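Local coordinates for acyl-[acyl-carrier-protein]--UDP-N-acetylglucosamine O-acyltransferase (PDB 4E6U) that catalyses the transfer of an acyl chain from acyl carrier protein to UDP-N-acetylglucosamine, a step of lipopolysaccharide synthesis in Acinetobacter baumannii, at residues T44-H47 with S48-V52; V26-G29 with P30-I34; N92-R95 with E96-L100; A14-D17 with P18-I22. All coordinates share one frame; numbering follows the deposited sequence. Where two conformers were deposited one is given.

Interaction 1 (T44-H47 with S48-V52); sequences TKLH and SHVVV. With SO4 (sulfate ion), chain C.
L46 and V50 meet at about a right angle on the inner side of one corner of the left-handed parallel beta-helix expected of this hexapeptide-repeat family. The chain turns here from strand 45-46 to strand 51-52, and H49, with phi of 60°, takes the left-handed backbone conformation at the bend. One methyl of the leucine carries the packing: L46 CD2 lies 3.8 Å from V50 CG1 and 4.1 Å from V52 CG2, so it bridges two valines whose CB atoms both face back across the corner. A chi1 of 177° sets V50 CG1 opposite the backbone N and presents that methyl to the leucine, while the other branch, V50 CG2, rests 3.9 Å from H47 O.

The outer side is polar. K45 runs fully extended, laying its CE over one face of the H47 ring, 3.8 Å above the plane and offset toward the rim. H47 also stacks on F65 and uses its NE2 to bond E63 OE1. Around the bend, S48 OG meets the H49 ring at its edge, in plane, at 2.8 Å from H49 ND1, either being able to donate. S48 and H49 pack against V51 of the second subunit, and V51 against S48 of the third. A sulfate, probably from the crystallisation liquor, sits by the outer side: K45 NZ donates to its O3 at 2.8 Å, and H47 CE1 lies 3.2 Å from the same oxygen.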
loop_
_atom_site.group_PDB
_atom_site.type_symbol
_atom_site.label_atom_id
_atom_site.label_comp_id
_atom_site.label_asym_id
_atom_site.label_seq_id
_atom_site.Cartn_x
_atom_site.Cartn_y
_atom_site.Cartn_z
ATOM N N THR A 44 1.939 11.708 -25.798
ATOM C CA THR A 44 1.774 11.407 -24.381
ATOM C C THR A 44 0.604 12.200 -23.831
ATOM O O THR A 44 0.363 13.354 -24.212
ATOM C CB THR A 44 3.090 11.675 -23.638
ATOM O OG1 THR A 44 3.980 10.579 -23.902
ATOM C CG2 THR A 44 2.884 11.775 -22.110
ATOM N N LYS A 45 -0.144 11.547 -22.952
ATOM C CA LYS A 45 -1.294 12.158 -22.267
ATOM C C LYS A 45 -1.123 12.110 -20.765
ATOM O O LYS A 45 -0.932 11.029 -20.183
ATOM C CB LYS A 45 -2.595 11.443 -22.630
ATOM C CG LYS A 45 -3.817 11.919 -21.824
ATOM C CD LYS A 45 -5.095 11.210 -22.276
ATOM C CE LYS A 45 -6.286 11.730 -21.494
ATOM N NZ LYS A 45 -7.564 11.118 -21.962
ATOM N N LEU A 46 -1.183 13.283 -20.162
ATOM C CA LEU A 46 -1.303 13.402 -18.715
ATOM C C LEU A 46 -2.742 13.757 -18.424
ATOM O O LEU A 46 -3.285 14.667 -19.053
ATOM C CB LEU A 46 -0.395 14.500 -18.176
ATOM C CG LEU A 46 1.073 14.161 -17.908
ATOM C CD1 LEU A 46 1.780 13.632 -19.158
ATOM C CD2 LEU A 46 1.795 15.364 -17.364
ATOM N N HIS A 47 -3.354 13.053 -17.475
ATOM C CA HIS A 47 -4.686 13.405 -16.983
ATOM C C HIS A 47 -4.586 14.665 -16.116
ATOM O O HIS A 47 -3.594 15.386 -16.181
ATOM C CB HIS A 47 -5.226 12.194 -16.223
ATOM C CG HIS A 47 -5.587 11.057 -17.125
ATOM N ND1 HIS A 47 -6.885 10.622 -17.297
ATOM C CD2 HIS A 47 -4.822 10.298 -17.948
ATOM C CE1 HIS A 47 -6.896 9.626 -18.169
ATOM N NE2 HIS A 47 -5.660 9.421 -18.589
ATOM N N SER A 48 -5.614 14.953 -15.321
ATOM C CA SER A 48 -5.507 16.056 -14.358
ATOM C C SER A 48 -4.562 15.668 -13.215
ATOM O O SER A 48 -4.280 14.481 -12.991
ATOM C CB SER A 48 -6.885 16.394 -13.776
ATOM O OG SER A 48 -7.344 15.418 -12.849
ATOM N N HIS A 49 -4.074 16.665 -12.486
ATOM C CA HIS A 49 -3.426 16.419 -11.196
ATOM C C HIS A 49 -2.183 15.522 -11.263
ATOM O O HIS A 49 -1.916 14.732 -10.347
ATOM C CB HIS A 49 -4.402 15.825 -10.153
ATOM C CG HIS A 49 -5.523 16.733 -9.773
ATOM N ND1 HIS A 49 -6.753 16.694 -10.394
ATOM C CD2 HIS A 49 -5.617 17.673 -8.809
ATOM C CE1 HIS A 49 -7.548 17.586 -9.846
ATOM N NE2 HIS A 49 -6.895 18.187 -8.881
ATOM N N VAL A 50 -1.410 15.656 -12.336
ATOM C CA VAL A 50 -0.117 14.980 -12.433
ATOM C C VAL A 50 0.978 15.959 -12.088
ATOM O O VAL A 50 0.975 17.089 -12.593
ATOM C CB VAL A 50 0.119 14.394 -13.850
ATOM C CG1 VAL A 50 1.517 13.762 -13.949
ATOM C CG2 VAL A 50 -0.976 13.363 -14.187
ATOM N N VAL A 51 1.928 15.525 -11.270
ATOM C CA VAL A 51 3.131 16.322 -10.999
ATOM C C VAL A 51 4.331 15.638 -11.641
ATOM O O VAL A 51 4.612 14.470 -11.349
ATOM C CB VAL A 51 3.375 16.519 -9.482
ATOM C CG1 VAL A 51 4.758 17.178 -9.237
ATOM C CG2 VAL A 51 2.234 17.327 -8.849
ATOM N N VAL A 52 5.005 16.333 -12.553
ATOM C CA VAL A 52 6.312 15.911 -13.032
ATOM C C VAL A 52 7.315 16.857 -12.386
ATOM O O VAL A 52 7.406 18.032 -12.744
ATOM C CB VAL A 52 6.423 15.917 -14.565
ATOM C CG1 VAL A 52 7.735 15.284 -14.964
ATOM C CG2 VAL A 52 5.249 15.203 -15.223
HETATM S S SO4 C . -10.642 10.767 -19.723
HETATM O O1 SO4 C . -11.416 11.616 -20.639
HETATM O O2 SO4 C . -10.723 9.373 -20.163
HETATM O O3 SO4 C . -9.240 11.197 -19.733
HETATM O O4 SO4 C . -11.193 10.889 -18.360
#

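Interaction 2 (V26-G29 with P30-I34); sequences VQIG and PYCII
I28 packs against C32 and I34 across a type II turn that runs from G29 to C32, and its two branches divide the work. At CB the side chain forks. The short branch, CG2, lies anti to the backbone N (chi1 -60° for CG1) and comes to 3.5 Å from C32 CB, a close carbon-carbon approach inside the normal van der Waals separation, with C32 SG a little farther off at 3.8 Å. The long branch leaves CB through CG1 and continues extended, chi2 being 175°, until CD1 reaches 4.2 Å from I34 CG1. One isoleucine thus spans C32 at the end of the turn, by its methyl branch, and I34 of strand 33-34, by its tip.

The backbone geometry explains how they come to face one another. P30, with its ring fixing phi, and Y31, whose phi of 66° is in the left-handed region, occupy the two central positions of the turn; the bend places the CB atoms of C32 and I34 toward strand 27-28, and turns that of Y31 outward. There the tyrosine ring meets Y31 of both neighbouring subunits edge-to-face, and its OH bonds T13 O of the second subunit, so the turn helps build the trimer axis. The turn's inner lining carries on through the coils of the beta-helix: I28 touches A14 and I16 on the coil before, and I34 lies between I16 of strand 15-16 and L46 of strand 45-46.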
loop_
_atom_site.group_PDB
_atom_site.type_symbol
_atom_site.label_atom_id
_atom_site.label_comp_id
_atom_site.label_asym_id
_atom_site.label_seq_id
_atom_site.Cartn_x
_atom_site.Cartn_y
_atom_site.Cartn_z
ATOM N N VAL A 26 0.708 16.447 -27.451
ATOM C CA VAL A 26 0.726 16.132 -26.015
ATOM C C VAL A 26 -0.521 16.703 -25.360
ATOM O O VAL A 26 -0.917 17.838 -25.635
ATOM C CB VAL A 26 1.994 16.671 -25.365
ATOM C CG1 VAL A 26 1.896 16.632 -23.818
ATOM C CG2 VAL A 26 3.191 15.833 -25.824
ATOM N N GLN A 27 -1.132 15.902 -24.500
ATOM C CA GLN A 27 -2.286 16.320 -23.710
ATOM C C GLN A 27 -1.855 16.444 -22.269
ATOM O O GLN A 27 -1.166 15.565 -21.752
ATOM C CB GLN A 27 -3.409 15.313 -23.815
ATOM C CG GLN A 27 -3.996 15.193 -25.204
ATOM C CD GLN A 27 -4.925 14.003 -25.288
ATOM O OE1 GLN A 27 -4.547 12.925 -25.768
ATOM N NE2 GLN A 27 -6.115 14.163 -24.755
ATOM N N ILE A 28 -2.265 17.529 -21.633
ATOM C CA ILE A 28 -1.981 17.761 -20.223
ATOM C C ILE A 28 -3.256 18.296 -19.608
ATOM O O ILE A 28 -3.753 19.333 -20.038
ATOM C CB ILE A 28 -0.813 18.756 -20.015
ATOM C CG1 ILE A 28 0.478 18.237 -20.665
ATOM C CG2 ILE A 28 -0.595 19.061 -18.510
ATOM C CD1 ILE A 28 1.667 19.192 -20.615
ATOM N N GLY A 29 -3.776 17.599 -18.605
ATOM C CA GLY A 29 -5.042 17.994 -18.011
ATOM C C GLY A 29 -4.946 19.077 -16.952
ATOM O O GLY A 29 -3.870 19.602 -16.642
ATOM N N PRO A 30 -6.101 19.417 -16.371
ATOM C CA PRO A 30 -6.126 20.483 -15.393
ATOM C C PRO A 30 -5.235 20.237 -14.174
ATOM O O PRO A 30 -5.086 19.096 -13.719
ATOM C CB PRO A 30 -7.589 20.518 -14.936
ATOM C CG PRO A 30 -8.373 19.850 -16.000
ATOM C CD PRO A 30 -7.440 18.893 -16.689
ATOM N N TYR A 31 -4.622 21.307 -13.686
ATOM C CA TYR A 31 -3.929 21.301 -12.404
ATOM C C TYR A 31 -2.701 20.416 -12.390
ATOM O O TYR A 31 -2.292 19.962 -11.340
ATOM C CB TYR A 31 -4.914 20.985 -11.242
ATOM C CG TYR A 31 -6.156 21.847 -11.276
ATOM C CD1 TYR A 31 -7.447 21.302 -11.321
ATOM C CD2 TYR A 31 -6.037 23.228 -11.301
ATOM C CE1 TYR A 31 -8.576 22.144 -11.355
ATOM C CE2 TYR A 31 -7.140 24.058 -11.361
ATOM C CZ TYR A 31 -8.397 23.515 -11.398
ATOM O OH TYR A 31 -9.455 24.407 -11.450
ATOM N N CYS A 32 -2.131 20.147 -13.561
ATOM C CA CYS A 32 -0.819 19.493 -13.641
ATOM C C CYS A 32 0.309 20.474 -13.411
ATOM O O CYS A 32 0.197 21.662 -13.740
ATOM C CB CYS A 32 -0.605 18.854 -15.020
ATOM S SG CYS A 32 -1.608 17.375 -15.309
ATOM N N ILE A 33 1.408 19.953 -12.892
ATOM C CA ILE A 33 2.616 20.729 -12.702
ATOM C C ILE A 33 3.717 20.063 -13.480
ATOM O O ILE A 33 3.983 18.870 -13.284
ATOM C CB ILE A 33 3.019 20.770 -11.199
ATOM C CG1 ILE A 33 1.877 21.291 -10.304
ATOM C CG2 ILE A 33 4.351 21.513 -11.002
ATOM C CD1 ILE A 33 1.388 22.682 -10.687
ATOM N N ILE A 34 4.332 20.809 -14.383
ATOM C CA ILE A 34 5.474 20.322 -15.141
ATOM C C ILE A 34 6.691 21.136 -14.739
ATOM O O ILE A 34 6.747 22.353 -14.980
ATOM C CB ILE A 34 5.243 20.457 -16.673
ATOM C CG1 ILE A 34 3.914 19.836 -17.118
ATOM C CG2 ILE A 34 6.447 19.883 -17.445
ATOM C CD1 ILE A 34 3.773 18.348 -16.792
#

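Interaction 3 (N92-R95 with E96-L100); sequences NLIR and EHCSL
Successive bends at chi2 (-54°) and chi3 (-56°) curl R95 round, while E96 bends at chi2, and the two side chains run alongside each other in the same direction. The result is a side-on salt bridge with both donors on one oxygen: R95 NE reaches E96 OE1 at 3.0 Å, nearly in line with the C-O bond, and R95 NH2 reaches it at 2.9 Å from the syn side. Both approach from the same face of the carboxylate, and the oxygen lies close to the guanidinium plane; the two flat groups are tilted only 23° apart.

Each charge has further partners in the second subunit. R95 NH2 and NH1 donate to V73 O and C74 O there, and E96 OE2 is bonded by S69 and H101 of that subunit; F65 of the same chain adds a cation-pi contact to the arginine.

On the inner side, I94 CG2 packs 3.7 Å from C98 CB. A weak bond, C98 N to R95 O at 3.4 Å, spans the type II turn of R95 to C98. This is a corner of the left-handed parallel beta-helix expected of hexapeptide-repeat acyltransferases; here its inner side is apolar and its charged outer side meets a neighbouring subunit of the trimer.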
loop_
_atom_site.group_PDB
_atom_site.type_symbol
_atom_site.label_atom_id
_atom_site.label_comp_id
_atom_site.label_asym_id
_atom_site.label_seq_id
_atom_site.Cartn_x
_atom_site.Cartn_y
_atom_site.Cartn_z
ATOM N N ASN A 92 3.938 3.570 -22.146
ATOM C CA ASN A 92 3.719 3.123 -20.775
ATOM C C ASN A 92 2.405 3.628 -20.248
ATOM O O ASN A 92 1.914 4.670 -20.687
ATOM C CB ASN A 92 4.834 3.622 -19.875
ATOM C CG ASN A 92 6.187 3.063 -20.286
ATOM O OD1 ASN A 92 6.456 1.860 -20.114
ATOM N ND2 ASN A 92 7.050 3.911 -20.819
ATOM N N LEU A 93 1.863 2.885 -19.301
ATOM C CA LEU A 93 0.657 3.269 -18.568
ATOM C C LEU A 93 1.062 3.423 -17.119
ATOM O O LEU A 93 1.520 2.458 -16.502
ATOM C CB LEU A 93 -0.401 2.186 -18.688
ATOM C CG LEU A 93 -0.975 1.974 -20.093
ATOM C CD1 LEU A 93 -1.801 0.701 -20.158
ATOM C CD2 LEU A 93 -1.803 3.166 -20.565
ATOM N N ILE A 94 0.931 4.637 -16.594
ATOM C CA ILE A 94 1.284 4.944 -15.209
ATOM C C ILE A 94 0.005 5.380 -14.506
ATOM O O ILE A 94 -0.526 6.464 -14.770
ATOM C CB ILE A 94 2.392 6.018 -15.156
ATOM C CG1 ILE A 94 3.672 5.489 -15.840
ATOM C CG2 ILE A 94 2.679 6.430 -13.710
ATOM C CD1 ILE A 94 4.744 6.526 -16.108
ATOM N N ARG A 95 -0.515 4.507 -13.658
ATOM C CA ARG A 95 -1.820 4.721 -13.058
ATOM C C ARG A 95 -1.776 5.640 -11.830
ATOM O O ARG A 95 -0.717 6.140 -11.404
ATOM C CB ARG A 95 -2.432 3.366 -12.716
ATOM C CG ARG A 95 -2.703 2.490 -13.965
ATOM C CD ARG A 95 -3.561 3.228 -15.021
ATOM N NE ARG A 95 -4.805 3.666 -14.401
ATOM C CZ ARG A 95 -6.032 3.266 -14.720
ATOM N NH1 ARG A 95 -6.252 2.450 -15.753
ATOM N NH2 ARG A 95 -7.057 3.723 -14.008
ATOM N N GLU A 96 -2.957 5.885 -11.275
ATOM C CA GLU A 96 -3.077 6.812 -10.151
ATOM C C GLU A 96 -2.142 6.488 -9.014
ATOM O O GLU A 96 -1.908 5.312 -8.706
ATOM C CB GLU A 96 -4.506 6.837 -9.604
ATOM C CG GLU A 96 -5.592 7.141 -10.655
ATOM C CD GLU A 96 -6.227 5.888 -11.208
ATOM O OE1 GLU A 96 -5.546 5.122 -11.936
ATOM O OE2 GLU A 96 -7.408 5.649 -10.903
ATOM N N HIS A 97 -1.613 7.518 -8.365
ATOM C CA HIS A 97 -0.877 7.370 -7.109
ATOM C C HIS A 97 0.487 6.714 -7.239
ATOM O O HIS A 97 1.115 6.410 -6.224
ATOM C CB HIS A 97 -1.716 6.646 -6.025
ATOM C CG HIS A 97 -3.059 7.267 -5.803
ATOM N ND1 HIS A 97 -4.239 6.588 -6.020
ATOM C CD2 HIS A 97 -3.408 8.519 -5.422
ATOM C CE1 HIS A 97 -5.259 7.388 -5.747
ATOM N NE2 HIS A 97 -4.783 8.568 -5.401
ATOM N N CYS A 98 0.964 6.506 -8.463
ATOM C CA CYS A 98 2.346 6.032 -8.609
ATOM C C CYS A 98 3.335 7.081 -8.171
ATOM O O CYS A 98 3.029 8.288 -8.134
ATOM C CB CYS A 98 2.651 5.639 -10.056
ATOM S SG CYS A 98 1.799 4.130 -10.581
ATOM N N SER A 99 4.534 6.629 -7.820
ATOM C CA SER A 99 5.622 7.550 -7.493
ATOM C C SER A 99 6.883 7.010 -8.138
ATOM O O SER A 99 7.239 5.843 -7.929
ATOM C CB SER A 99 5.784 7.752 -5.980
ATOM O OG SER A 99 5.846 6.511 -5.298
ATOM N N LEU A 100 7.496 7.833 -8.980
ATOM C CA LEU A 100 8.702 7.462 -9.717
ATOM C C LEU A 100 9.757 8.487 -9.374
ATOM O O LEU A 100 9.578 9.683 -9.611
ATOM C CB LEU A 100 8.457 7.424 -11.231
ATOM C CG LEU A 100 7.674 6.215 -11.728
ATOM C CD1 LEU A 100 6.180 6.500 -11.655
ATOM C CD2 LEU A 100 8.106 5.863 -13.155
#

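Interaction 4 (A14-D17 with P18-I22); sequences AIID and PSAVI
The D17 side chain crosses that of P18 at about a right angle, with D17 CG 3.5 Å from P18 CD. Its CG trans to the backbone N at chi1 -165°, the aspartate bends forward over the turn and brings OD2 to S19. There OD2 accepts two bonds: from S19 N at 2.9 Å, nearly straight at 162°, and from S19 OG at 2.7 Å. The two donors arrive from opposite faces of the carboxylate plane. The first of these closes an Asx turn, from D17 to the amide two residues on.

The same residues form a type I beta turn, D17 to A20, in which A20 N donates to D17 O at 2.9 Å. Beneath it, I16 CG2 touches A20 CB at 3.8 Å, an apolar contact between the end of strand 15-16 and the residue just before strand 21-22, at the N-terminal coil of the beta-helix.

S19 OG donates a hydrogen bond to D17 OD2 and accepts one from Q37 N, so the hydroxyl links this turn to the next coil. P18, lacking an N-H, cannot compete for OD2, and two donors on that one oxygen would probably favour the ionised carboxylate.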
loop_
_atom_site.group_PDB
_atom_site.type_symbol
_atom_site.label_atom_id
_atom_site.label_comp_id
_atom_site.label_asym_id
_atom_site.label_seq_id
_atom_site.Cartn_x
_atom_site.Cartn_y
_atom_site.Cartn_z
ATOM N N ALA A 14 -2.808 24.030 -16.131
ATOM C CA ALA A 14 -1.501 23.391 -15.991
ATOM C C ALA A 14 -0.457 24.490 -15.782
ATOM O O ALA A 14 -0.602 25.633 -16.288
ATOM C CB ALA A 14 -1.166 22.586 -17.218
ATOM N N ILE A 15 0.595 24.182 -15.040
ATOM C CA ILE A 15 1.698 25.123 -14.841
ATOM C C ILE A 15 2.942 24.462 -15.372
ATOM O O ILE A 15 3.352 23.410 -14.872
ATOM C CB ILE A 15 1.855 25.515 -13.366
ATOM C CG1 ILE A 15 0.560 26.152 -12.865
ATOM C CG2 ILE A 15 3.025 26.519 -13.211
ATOM C CD1 ILE A 15 0.540 26.438 -11.350
ATOM N N ILE A 16 3.543 25.079 -16.385
ATOM C CA ILE A 16 4.614 24.464 -17.166
ATOM C C ILE A 16 5.864 25.316 -17.095
ATOM O O ILE A 16 5.853 26.475 -17.551
ATOM C CB ILE A 16 4.170 24.239 -18.642
ATOM C CG1 ILE A 16 2.910 23.362 -18.683
ATOM C CG2 ILE A 16 5.334 23.643 -19.452
ATOM C CD1 ILE A 16 2.273 23.194 -20.066
ATOM N N ASP A 17 6.938 24.775 -16.535
ATOM C CA ASP A 17 8.180 25.526 -16.410
ATOM C C ASP A 17 8.671 25.999 -17.788
ATOM O O ASP A 17 8.597 25.257 -18.760
ATOM C CB ASP A 17 9.257 24.665 -15.762
ATOM C CG ASP A 17 10.435 25.483 -15.290
ATOM O OD1 ASP A 17 10.395 25.928 -14.136
ATOM O OD2 ASP A 17 11.409 25.687 -16.068
ATOM N N PRO A 18 9.155 27.254 -17.881
ATOM C CA PRO A 18 9.665 27.754 -19.170
ATOM C C PRO A 18 10.753 26.884 -19.787
ATOM O O PRO A 18 10.895 26.894 -21.008
ATOM C CB PRO A 18 10.207 29.143 -18.811
ATOM C CG PRO A 18 9.335 29.585 -17.634
ATOM C CD PRO A 18 9.170 28.299 -16.835
ATOM N N SER A 19 11.487 26.111 -18.985
ATOM C CA SER A 19 12.529 25.229 -19.541
ATOM C C SER A 19 12.013 23.877 -20.004
ATOM O O SER A 19 12.779 23.079 -20.548
ATOM C CB SER A 19 13.654 25.009 -18.542
ATOM O OG SER A 19 13.183 24.201 -17.462
ATOM N N ALA A 20 10.728 23.598 -19.798
ATOM C CA ALA A 20 10.153 22.367 -20.310
ATOM C C ALA A 20 10.025 22.408 -21.831
ATOM O O ALA A 20 9.935 23.492 -22.435
ATOM C CB ALA A 20 8.786 22.100 -19.640
ATOM N N VAL A 21 10.013 21.237 -22.446
ATOM C CA VAL A 21 9.853 21.101 -23.885
ATOM C C VAL A 21 8.779 20.060 -24.143
ATOM O O VAL A 21 8.878 18.925 -23.664
ATOM C CB VAL A 21 11.169 20.688 -24.574
ATOM C CG1 VAL A 21 10.932 20.426 -26.063
ATOM C CG2 VAL A 21 12.263 21.744 -24.382
ATOM N N ILE A 22 7.755 20.464 -24.872
ATOM C CA ILE A 22 6.563 19.667 -25.068
ATOM C C ILE A 22 6.427 19.366 -26.550
ATOM O O ILE A 22 6.382 20.287 -27.367
ATOM C CB ILE A 22 5.299 20.429 -24.592
ATOM C CG1 ILE A 22 5.465 21.012 -23.170
ATOM C CG2 ILE A 22 4.057 19.542 -24.686
ATOM C CD1 ILE A 22 5.678 19.970 -22.091
#

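From the N terminus the contacts come in the order interaction 4, 2, 1 and 3, each closing its own short turn before the next opens; none nests within or crosses another. Interaction 4 joins strand 15-16 to strand 21-22, at a different corner of the coil from the other three, which join members of the sheet containing 27-28, 45-46 and 93-94 to members of the sheet containing 33-34, 51-52 and 99-101. Strand 15-16 also belongs to the latter, and probable hydrogen bonds I34 N to I15 O and V52 N to I33 O tie interactions 4, 2 and 1 in sequence. Interaction 3 stands farther along, its centre about 10 Å from that of interaction 1, without touching it.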